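Local atomic coordinates of chitooligosaccharide oxidase (Gibberella zeae, PDB entry 6Y0R), a protein that oxidises the C1 hydroxyl of chitooligosaccharides to lactones with a bicovalently bound FAD, passing the electrons to molecular oxygen to give hydrogen peroxide. Residues Ala26-Pro37 against Gln72-His83; Gly284-Leu293 against Val303-Asp311. One frame throughout, in Å; residues are numbered along the deposited sequence.

Overall arrangement
Contacts 1 and 2 lie on opposite sides of the centre of this single-chain enzyme, their centres about 54 Å apart and their nearest atoms about 33 Å from each other, so neither touches the other. Contact 1 pins the N-terminal helix 26-33 to helix 70-83 of the FAD-binding PCMH-type region through a disulfide; there the side chain of Ala76 lies about 12 Å from the bound FAD, so the contact is structural and does not line the pocket. Contact 2 belongs to the seven-stranded antiparallel sheet, where helix 286-300 packs on strand 305-310, one of the two edge strands. It is a helix-on-sheet contact, whereas contact 1 joins two helices.

Contact 1. Residues Ala26-Pro37 against Gln72-His83; sequences AVNSCLTQAKVP and QVSAAVECGAKH
Cys30 and Cys79 join their helices covalently, SG to SG at 2.2 Å, with a torsion of -81° about the S-S bond. SG of Cys30 stands anti to its own backbone N (chi1 -178°), whereas that of Cys79 lies beside the backbone N. The helices run nearly antiparallel, at 151°, with their axes 9.2 Å apart.

Apolar packing continues toward the start of the second helix. Leu31 CD2 sits on the backbone of Ala76, 3.6 Å from its CA. Val36 presses CG2 against Ala75 CB at 3.5 Å.

At the other end the His83 ring lies with one face against the backbone of Ala26 and Val27. Its CE1 meets Ala26 CB at 3.3 Å, and SG of Cys30 stands at the ring edge.

Polar contact is indirect: a water accepts from Gln72 NE2 at 3.0 Å, but its 2.5 Å approach to Lys35 O is unusually short, leaving that half of the bridge doubtful. Lys35, with positive phi, forms the Schellman motif that ends helix 26-33. The side chains of Gln72 and Pro37 cross at about a right angle, Gln72 OE1 accepting a hydrogen bond from Thr68 N.

The disulfide tethers the N-terminal helix to helix 70-83 of the PCMH-type FAD-binding region. Strand 63-65 touches both helices, while Val73 and Val77, turned away from helix 26-33, pack on strands 182-188 and 218-228.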
loop_
_atom_site.group_PDB
_atom_site.type_symbol
_atom_site.label_atom_id
_atom_site.label_comp_id
_atom_site.label_asym_id
_atom_site.label_seq_id
_atom_site.Cartn_x
_atom_site.Cartn_y
_atom_site.Cartn_z
ATOM N N ALA A 26 13.235 22.822 21.707
ATOM C CA ALA A 26 12.143 23.013 22.683
ATOM C C ALA A 26 11.211 21.795 22.556
ATOM O O ALA A 26 10.644 21.376 23.594
ATOM C CB ALA A 26 11.430 24.333 22.463
ATOM N N VAL A 27 11.075 21.217 21.345
ATOM C CA VAL A 27 10.116 20.094 21.122
ATOM C C VAL A 27 10.628 18.870 21.892
ATOM O O VAL A 27 9.823 18.250 22.581
ATOM C CB VAL A 27 9.804 19.819 19.635
ATOM C CG1 VAL A 27 11.010 19.387 18.813
ATOM C CG2 VAL A 27 8.679 18.815 19.511
ATOM N N ASN A 28 11.930 18.593 21.873
ATOM C CA ASN A 28 12.507 17.457 22.642
ATOM C C ASN A 28 12.283 17.673 24.146
ATOM O O ASN A 28 11.760 16.749 24.786
ATOM C CB ASN A 28 13.972 17.202 22.300
ATOM C CG ASN A 28 14.108 16.225 21.156
ATOM O OD1 ASN A 28 13.812 15.027 21.313
ATOM N ND2 ASN A 28 14.521 16.740 20.006
ATOM N N SER A 29 12.593 18.853 24.695
ATOM C CA SER A 29 12.405 19.121 26.145
ATOM C C SER A 29 10.915 19.038 26.488
ATOM O O SER A 29 10.617 18.493 27.550
ATOM C CB SER A 29 13.049 20.412 26.595
ATOM O OG SER A 29 12.982 21.387 25.575
ATOM N N CYS A 30 10.014 19.459 25.584
ATOM C CA CYS A 30 8.539 19.327 25.745
ATOM C C CYS A 30 8.206 17.843 25.907
ATOM O O CYS A 30 7.459 17.505 26.819
ATOM C CB CYS A 30 7.741 19.926 24.581
ATOM S SG CYS A 30 5.940 19.829 24.805
ATOM N N LEU A 31 8.746 16.995 25.031
ATOM C CA LEU A 31 8.449 15.537 25.027
ATOM C C LEU A 31 8.937 14.905 26.341
ATOM O O LEU A 31 8.139 14.206 26.995
ATOM C CB LEU A 31 9.115 14.896 23.801
ATOM C CG LEU A 31 8.469 15.236 22.453
ATOM C CD1 LEU A 31 9.316 14.713 21.316
ATOM C CD2 LEU A 31 7.041 14.720 22.358
ATOM N N THR A 32 10.185 15.141 26.710
ATOM C CA THR A 32 10.794 14.597 27.961
ATOM C C THR A 32 9.926 15.036 29.160
ATOM O O THR A 32 9.473 14.159 29.960
ATOM C CB THR A 32 12.270 15.005 28.030
ATOM O OG1 THR A 32 12.332 16.421 27.923
ATOM C CG2 THR A 32 13.110 14.401 26.932
ATOM N N GLN A 33 9.591 16.323 29.237
ATOM C CA GLN A 33 8.783 16.876 30.354
ATOM C C GLN A 33 7.374 16.269 30.340
ATOM O O GLN A 33 6.778 16.133 31.420
ATOM C CB GLN A 33 8.799 18.404 30.312
ATOM C CG GLN A 33 10.182 18.978 30.613
ATOM C CD GLN A 33 10.180 20.454 30.947
ATOM O OE1 GLN A 33 9.393 20.927 31.770
ATOM N NE2 GLN A 33 11.079 21.199 30.317
ATOM N N ALA A 34 6.848 15.866 29.180
ATOM C CA ALA A 34 5.515 15.223 29.090
ATOM C C ALA A 34 5.618 13.710 29.324
ATOM O O ALA A 34 4.554 13.049 29.225
ATOM C CB ALA A 34 4.896 15.522 27.747
ATOM N N LYS A 35 6.825 13.208 29.620
ATOM C CA LYS A 35 7.118 11.779 29.911
ATOM C C LYS A 35 6.768 10.971 28.659
ATOM O O LYS A 35 6.177 9.865 28.782
ATOM C CB LYS A 35 6.337 11.276 31.128
ATOM C CG LYS A 35 6.526 12.101 32.398
ATOM C CD LYS A 35 5.750 11.581 33.602
ATOM C CE LYS A 35 6.281 12.127 34.918
ATOM N NZ LYS A 35 5.649 11.483 36.097
ATOM N N VAL A 36 7.068 11.544 27.494
ATOM C CA VAL A 36 6.969 10.792 26.218
ATOM C C VAL A 36 8.325 10.154 25.954
ATOM O O VAL A 36 9.347 10.840 25.840
ATOM C CB VAL A 36 6.499 11.699 25.063
ATOM C CG1 VAL A 36 6.468 10.899 23.769
ATOM C CG2 VAL A 36 5.138 12.300 25.336
ATOM N N PRO A 37 8.421 8.805 25.810
ATOM C CA PRO A 37 9.705 8.209 25.468
ATOM C C PRO A 37 10.197 8.776 24.135
ATOM O O PRO A 37 9.378 8.955 23.229
ATOM C CB PRO A 37 9.433 6.694 25.345
ATOM C CG PRO A 37 8.078 6.495 25.964
ATOM C CD PRO A 37 7.339 7.822 25.907
ATOM N N GLN A 72 0.565 8.769 25.533
ATOM C CA GLN A 72 1.884 9.257 25.067
ATOM C C GLN A 72 1.784 9.816 23.629
ATOM O O GLN A 72 2.519 10.768 23.327
ATOM C CB GLN A 72 2.920 8.162 25.177
ATOM C CG GLN A 72 3.335 7.899 26.624
ATOM C CD GLN A 72 4.120 6.626 26.757
ATOM O OE1 GLN A 72 4.401 5.945 25.777
ATOM N NE2 GLN A 72 4.521 6.314 27.987
ATOM N N VAL A 73 0.947 9.221 22.784
ATOM C CA VAL A 73 0.699 9.767 21.403
ATOM C C VAL A 73 0.053 11.160 21.552
ATOM O O VAL A 73 0.551 12.114 20.882
ATOM C CB VAL A 73 -0.149 8.823 20.533
ATOM C CG1 VAL A 73 -0.394 9.415 19.139
ATOM C CG2 VAL A 73 0.487 7.450 20.381
ATOM N N SER A 74 -0.989 11.294 22.389
ATOM C CA SER A 74 -1.659 12.595 22.628
ATOM C C SER A 74 -0.617 13.616 23.069
ATOM O O SER A 74 -0.603 14.713 22.491
ATOM C CB SER A 74 -2.769 12.528 23.637
ATOM O OG SER A 74 -3.898 11.924 23.080
ATOM N N ALA A 75 0.194 13.308 24.083
ATOM C CA ALA A 75 1.212 14.253 24.608
ATOM C C ALA A 75 2.202 14.624 23.500
ATOM O O ALA A 75 2.594 15.803 23.374
ATOM C CB ALA A 75 1.923 13.672 25.811
ATOM N N ALA A 76 2.600 13.655 22.682
ATOM C CA ALA A 76 3.592 13.914 21.630
ATOM C C ALA A 76 2.984 14.876 20.601
ATOM O O ALA A 76 3.690 15.823 20.204
ATOM C CB ALA A 76 4.066 12.633 20.989
ATOM N N VAL A 77 1.755 14.633 20.187
ATOM C CA VAL A 77 1.062 15.516 19.213
ATOM C C VAL A 77 0.946 16.910 19.847
ATOM O O VAL A 77 1.273 17.887 19.171
ATOM C CB VAL A 77 -0.289 14.950 18.780
ATOM C CG1 VAL A 77 -1.097 15.943 17.967
ATOM C CG2 VAL A 77 -0.091 13.650 17.996
ATOM N N GLU A 78 0.572 16.991 21.121
ATOM C CA GLU A 78 0.379 18.324 21.770
ATOM C C GLU A 78 1.696 19.088 21.718
ATOM O O GLU A 78 1.680 20.322 21.428
ATOM C CB GLU A 78 -0.137 18.188 23.206
ATOM C CG GLU A 78 -1.620 17.912 23.253
ATOM C CD GLU A 78 -2.163 17.226 24.498
ATOM O OE1 GLU A 78 -1.394 16.986 25.463
ATOM O OE2 GLU A 78 -3.341 16.889 24.465
ATOM N N CYS A 79 2.801 18.402 21.979
ATOM C CA CYS A 79 4.169 18.975 21.940
ATOM C C CYS A 79 4.502 19.503 20.544
ATOM O O CYS A 79 5.049 20.614 20.437
ATOM C CB CYS A 79 5.229 17.980 22.379
ATOM S SG CYS A 79 5.316 17.812 24.179
ATOM N N GLY A 80 4.267 18.712 19.502
ATOM C CA GLY A 80 4.457 19.191 18.122
ATOM C C GLY A 80 3.603 20.410 17.795
ATOM O O GLY A 80 4.149 21.389 17.240
ATOM N N ALA A 81 2.315 20.379 18.093
ATOM C CA ALA A 81 1.370 21.471 17.787
ATOM C C ALA A 81 1.820 22.722 18.539
ATOM O O ALA A 81 1.914 23.765 17.905
ATOM C CB ALA A 81 -0.042 21.108 18.138
ATOM N N LYS A 82 2.169 22.591 19.816
ATOM C CA LYS A 82 2.591 23.759 20.637
ATOM C C LYS A 82 3.807 24.453 20.005
ATOM O O LYS A 82 3.863 25.671 20.098
ATOM C CB LYS A 82 2.866 23.328 22.082
ATOM C CG LYS A 82 1.633 23.288 22.981
ATOM C CD LYS A 82 1.961 23.390 24.472
ATOM C CE LYS A 82 0.991 22.627 25.353
ATOM N NZ LYS A 82 1.687 21.570 26.134
ATOM N N HIS A 83 4.722 23.740 19.347
ATOM C CA HIS A 83 5.999 24.287 18.807
ATOM C C HIS A 83 5.930 24.467 17.281
ATOM O O HIS A 83 6.951 24.893 16.690
ATOM C CB HIS A 83 7.187 23.428 19.270
ATOM C CG HIS A 83 7.398 23.463 20.753
ATOM N ND1 HIS A 83 8.099 24.487 21.378
ATOM C CD2 HIS A 83 6.974 22.642 21.738
ATOM C CE1 HIS A 83 8.117 24.276 22.679
ATOM N NE2 HIS A 83 7.425 23.156 22.936
HETATM O O HOH W 1 4.409 8.585 29.996
#

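Contact 2. Residues Gly284-Leu293 against Val303-Asp311; sequences GDEASLRKAL and VQVTATTVD
Arg290 reaches from the helix to the strand backbone, its NH1 donating to Val305 O at 2.8 Å with an N-H...O angle of 145°. The donor stands above the carbonyl plane, and NH2 adds a weak bond to the same oxygen. Leu289 and Leu293 each bring CD1 to 4.1 Å from CG1 of Val305, the side chains crossing obliquely.

Glu286, one turn before Arg290, steadies the guanidinium. NE and NH2 grip OE2 side-on and in the guanidinium plane, with NH2 to OE2 at 2.8 Å in a salt bridge. Glu286 CG is anti to the backbone N (chi1 -179°) and the extended chain carries the carboxylate over to the strand, both of its oxygens 3.3 Å from Ala307 O without bonding to it. The two Arg290 donors on OE2 and a water on OE1, which accepts from Thr309 N, probably ease this approach.

Strand 275-283, helix 286-300 and edge strand 305-310 make a split beta-alpha-beta crossover, with strand 233-239 between the two parallel strands. A large antiparallel sheet carrying helices is consistent with the substrate-binding domain of this FAD-linked oxidoreductase family. Further out, Asp285 N-caps the helix: its OD1 takes both Ser288 N, at 3.0 Å, and Ser288 OG. Thr309 OG1 and Gly284 O are both hydrogen-bonded to Thr234 OG1, and Phe236 packs against Leu289 and Leu293.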
loop_
_atom_site.group_PDB
_atom_site.type_symbol
_atom_site.label_atom_id
_atom_site.label_comp_id
_atom_site.label_asym_id
_atom_site.label_seq_id
_atom_site.Cartn_x
_atom_site.Cartn_y
_atom_site.Cartn_z
ATOM N N GLY A 284 -10.455 -21.527 -2.949
ATOM C CA GLY A 284 -10.973 -22.838 -3.355
ATOM C C GLY A 284 -9.828 -23.782 -3.653
ATOM O O GLY A 284 -8.652 -23.430 -3.416
ATOM N N ASP A 285 -10.151 -24.987 -4.130
ATOM C CA ASP A 285 -9.123 -26.033 -4.314
ATOM C C ASP A 285 -8.518 -26.047 -5.720
ATOM O O ASP A 285 -8.933 -25.302 -6.626
ATOM C CB ASP A 285 -9.673 -27.409 -3.935
ATOM C CG ASP A 285 -10.774 -27.940 -4.812
ATOM O OD1 ASP A 285 -10.888 -27.531 -5.972
ATOM O OD2 ASP A 285 -11.468 -28.858 -4.332
ATOM N N GLU A 286 -7.505 -26.874 -5.881
ATOM C CA GLU A 286 -6.698 -26.865 -7.115
ATOM C C GLU A 286 -7.564 -27.252 -8.312
ATOM O O GLU A 286 -7.454 -26.611 -9.394
ATOM C CB GLU A 286 -5.495 -27.781 -6.970
ATOM C CG GLU A 286 -4.653 -27.769 -8.222
ATOM C CD GLU A 286 -3.286 -28.419 -8.090
ATOM O OE1 GLU A 286 -2.924 -28.829 -6.971
ATOM O OE2 GLU A 286 -2.557 -28.450 -9.094
ATOM N N ALA A 287 -8.372 -28.308 -8.189
ATOM C CA ALA A 287 -9.188 -28.765 -9.335
ATOM C C ALA A 287 -10.086 -27.633 -9.829
ATOM O O ALA A 287 -10.174 -27.437 -11.061
ATOM C CB ALA A 287 -9.971 -30.002 -8.942
ATOM N N SER A 288 -10.700 -26.890 -8.904
ATOM C CA SER A 288 -11.632 -25.773 -9.198
ATOM C C SER A 288 -10.844 -24.635 -9.861
ATOM O O SER A 288 -11.362 -24.041 -10.820
ATOM C CB SER A 288 -12.337 -25.289 -7.955
ATOM O OG SER A 288 -13.229 -26.277 -7.458
ATOM N N LEU A 289 -9.639 -24.364 -9.360
ATOM C CA LEU A 289 -8.763 -23.305 -9.953
ATOM C C LEU A 289 -8.433 -23.681 -11.402
ATOM O O LEU A 289 -8.527 -22.822 -12.317
ATOM C CB LEU A 289 -7.511 -23.147 -9.091
ATOM C CG LEU A 289 -6.482 -22.114 -9.546
ATOM C CD1 LEU A 289 -5.464 -22.722 -10.472
ATOM C CD2 LEU A 289 -7.145 -20.885 -10.154
ATOM N N ARG A 290 -8.023 -24.926 -11.641
ATOM C CA ARG A 290 -7.664 -25.365 -13.005
ATOM C C ARG A 290 -8.875 -25.229 -13.924
ATOM O O ARG A 290 -8.683 -24.756 -15.057
ATOM C CB ARG A 290 -7.071 -26.778 -12.930
ATOM C CG ARG A 290 -5.676 -26.794 -12.314
ATOM C CD ARG A 290 -5.004 -28.143 -12.406
ATOM N NE ARG A 290 -3.716 -28.136 -11.764
ATOM C CZ ARG A 290 -2.591 -27.724 -12.323
ATOM N NH1 ARG A 290 -2.585 -27.285 -13.564
ATOM N NH2 ARG A 290 -1.464 -27.792 -11.642
ATOM N N LYS A 291 -10.074 -25.588 -13.468
ATOM C CA LYS A 291 -11.287 -25.417 -14.321
ATOM C C LYS A 291 -11.549 -23.935 -14.598
ATOM O O LYS A 291 -11.781 -23.560 -15.767
ATOM C CB LYS A 291 -12.494 -26.093 -13.682
ATOM C CG LYS A 291 -12.402 -27.610 -13.686
ATOM C CD LYS A 291 -13.478 -28.322 -12.876
ATOM C CE LYS A 291 -13.027 -29.714 -12.458
ATOM N NZ LYS A 291 -14.120 -30.704 -12.577
ATOM N N ALA A 292 -11.384 -23.087 -13.591
ATOM C CA ALA A 292 -11.648 -21.629 -13.706
ATOM C C ALA A 292 -10.661 -20.964 -14.664
ATOM O O ALA A 292 -11.064 -19.975 -15.342
ATOM C CB ALA A 292 -11.571 -20.976 -12.354
ATOM N N LEU A 293 -9.411 -21.418 -14.701
ATOM C CA LEU A 293 -8.382 -20.789 -15.580
ATOM C C LEU A 293 -8.364 -21.353 -16.995
ATOM O O LEU A 293 -7.698 -20.781 -17.848
ATOM C CB LEU A 293 -7.006 -20.974 -14.939
ATOM C CG LEU A 293 -6.687 -20.043 -13.798
ATOM C CD1 LEU A 293 -5.256 -20.320 -13.323
ATOM C CD2 LEU A 293 -6.858 -18.595 -14.184
ATOM N N VAL A 303 0.881 -23.213 -22.570
ATOM C CA VAL A 303 1.256 -22.874 -21.171
ATOM C C VAL A 303 0.745 -23.990 -20.256
ATOM O O VAL A 303 -0.366 -24.552 -20.528
ATOM C CB VAL A 303 0.706 -21.492 -20.782
ATOM C CG1 VAL A 303 1.171 -20.429 -21.745
ATOM C CG2 VAL A 303 -0.813 -21.485 -20.663
ATOM N N GLN A 304 1.435 -24.176 -19.136
ATOM C CA GLN A 304 1.039 -25.051 -17.999
ATOM C C GLN A 304 0.821 -24.169 -16.756
ATOM O O GLN A 304 1.627 -23.259 -16.499
ATOM C CB GLN A 304 2.130 -26.085 -17.691
ATOM C CG GLN A 304 1.684 -27.258 -16.808
ATOM C CD GLN A 304 2.625 -27.737 -15.709
ATOM O OE1 GLN A 304 3.830 -27.451 -15.665
ATOM N NE2 GLN A 304 2.061 -28.494 -14.778
ATOM N N VAL A 305 -0.262 -24.441 -16.063
ATOM C CA VAL A 305 -0.544 -23.829 -14.744
ATOM C C VAL A 305 0.151 -24.694 -13.697
ATOM O O VAL A 305 -0.099 -25.916 -13.695
ATOM C CB VAL A 305 -2.050 -23.781 -14.502
ATOM C CG1 VAL A 305 -2.411 -23.303 -13.112
ATOM C CG2 VAL A 305 -2.724 -22.920 -15.565
ATOM N N THR A 306 0.929 -24.075 -12.830
ATOM C CA THR A 306 1.399 -24.714 -11.578
ATOM C C THR A 306 0.532 -24.168 -10.448
ATOM O O THR A 306 0.173 -22.995 -10.473
ATOM C CB THR A 306 2.888 -24.512 -11.325
ATOM O OG1 THR A 306 3.150 -23.124 -11.135
ATOM C CG2 THR A 306 3.754 -25.059 -12.446
ATOM N N ALA A 307 0.169 -24.991 -9.480
ATOM C CA ALA A 307 -0.793 -24.583 -8.436
ATOM C C ALA A 307 -0.671 -25.483 -7.218
ATOM O O ALA A 307 -0.409 -26.732 -7.347
ATOM C CB ALA A 307 -2.195 -24.597 -8.969
ATOM N N THR A 308 -0.876 -24.883 -6.071
ATOM C CA THR A 308 -0.809 -25.603 -4.788
ATOM C C THR A 308 -1.912 -25.085 -3.885
ATOM O O THR A 308 -2.003 -23.867 -3.698
ATOM C CB THR A 308 0.554 -25.453 -4.121
ATOM O OG1 THR A 308 1.590 -25.894 -5.000
ATOM C CG2 THR A 308 0.598 -26.237 -2.831
ATOM N N THR A 309 -2.688 -26.000 -3.310
ATOM C CA THR A 309 -3.696 -25.617 -2.312
ATOM C C THR A 309 -3.060 -25.660 -0.924
ATOM O O THR A 309 -2.523 -26.748 -0.516
ATOM C CB THR A 309 -4.934 -26.504 -2.403
ATOM O OG1 THR A 309 -5.415 -26.466 -3.741
ATOM C CG2 THR A 309 -6.039 -26.062 -1.472
ATOM N N VAL A 310 -3.247 -24.599 -0.183
ATOM C CA VAL A 310 -2.774 -24.424 1.211
ATOM C C VAL A 310 -3.920 -23.809 2.014
ATOM O O VAL A 310 -5.027 -23.654 1.480
ATOM C CB VAL A 310 -1.503 -23.562 1.226
ATOM C CG1 VAL A 310 -0.343 -24.276 0.566
ATOM C CG2 VAL A 310 -1.717 -22.219 0.560
ATOM N N ASP A 311 -3.691 -23.517 3.282
ATOM C CA ASP A 311 -4.626 -22.723 4.099
ATOM C C ASP A 311 -4.120 -21.290 4.111
ATOM O O ASP A 311 -3.046 -20.985 3.554
ATOM C CB ASP A 311 -4.842 -23.353 5.484
ATOM C CG ASP A 311 -3.615 -23.369 6.362
ATOM O OD1 ASP A 311 -2.769 -22.434 6.259
ATOM O OD2 ASP A 311 -3.522 -24.325 7.166
HETATM O O HOH W 2 -2.874 -28.672 -4.209
#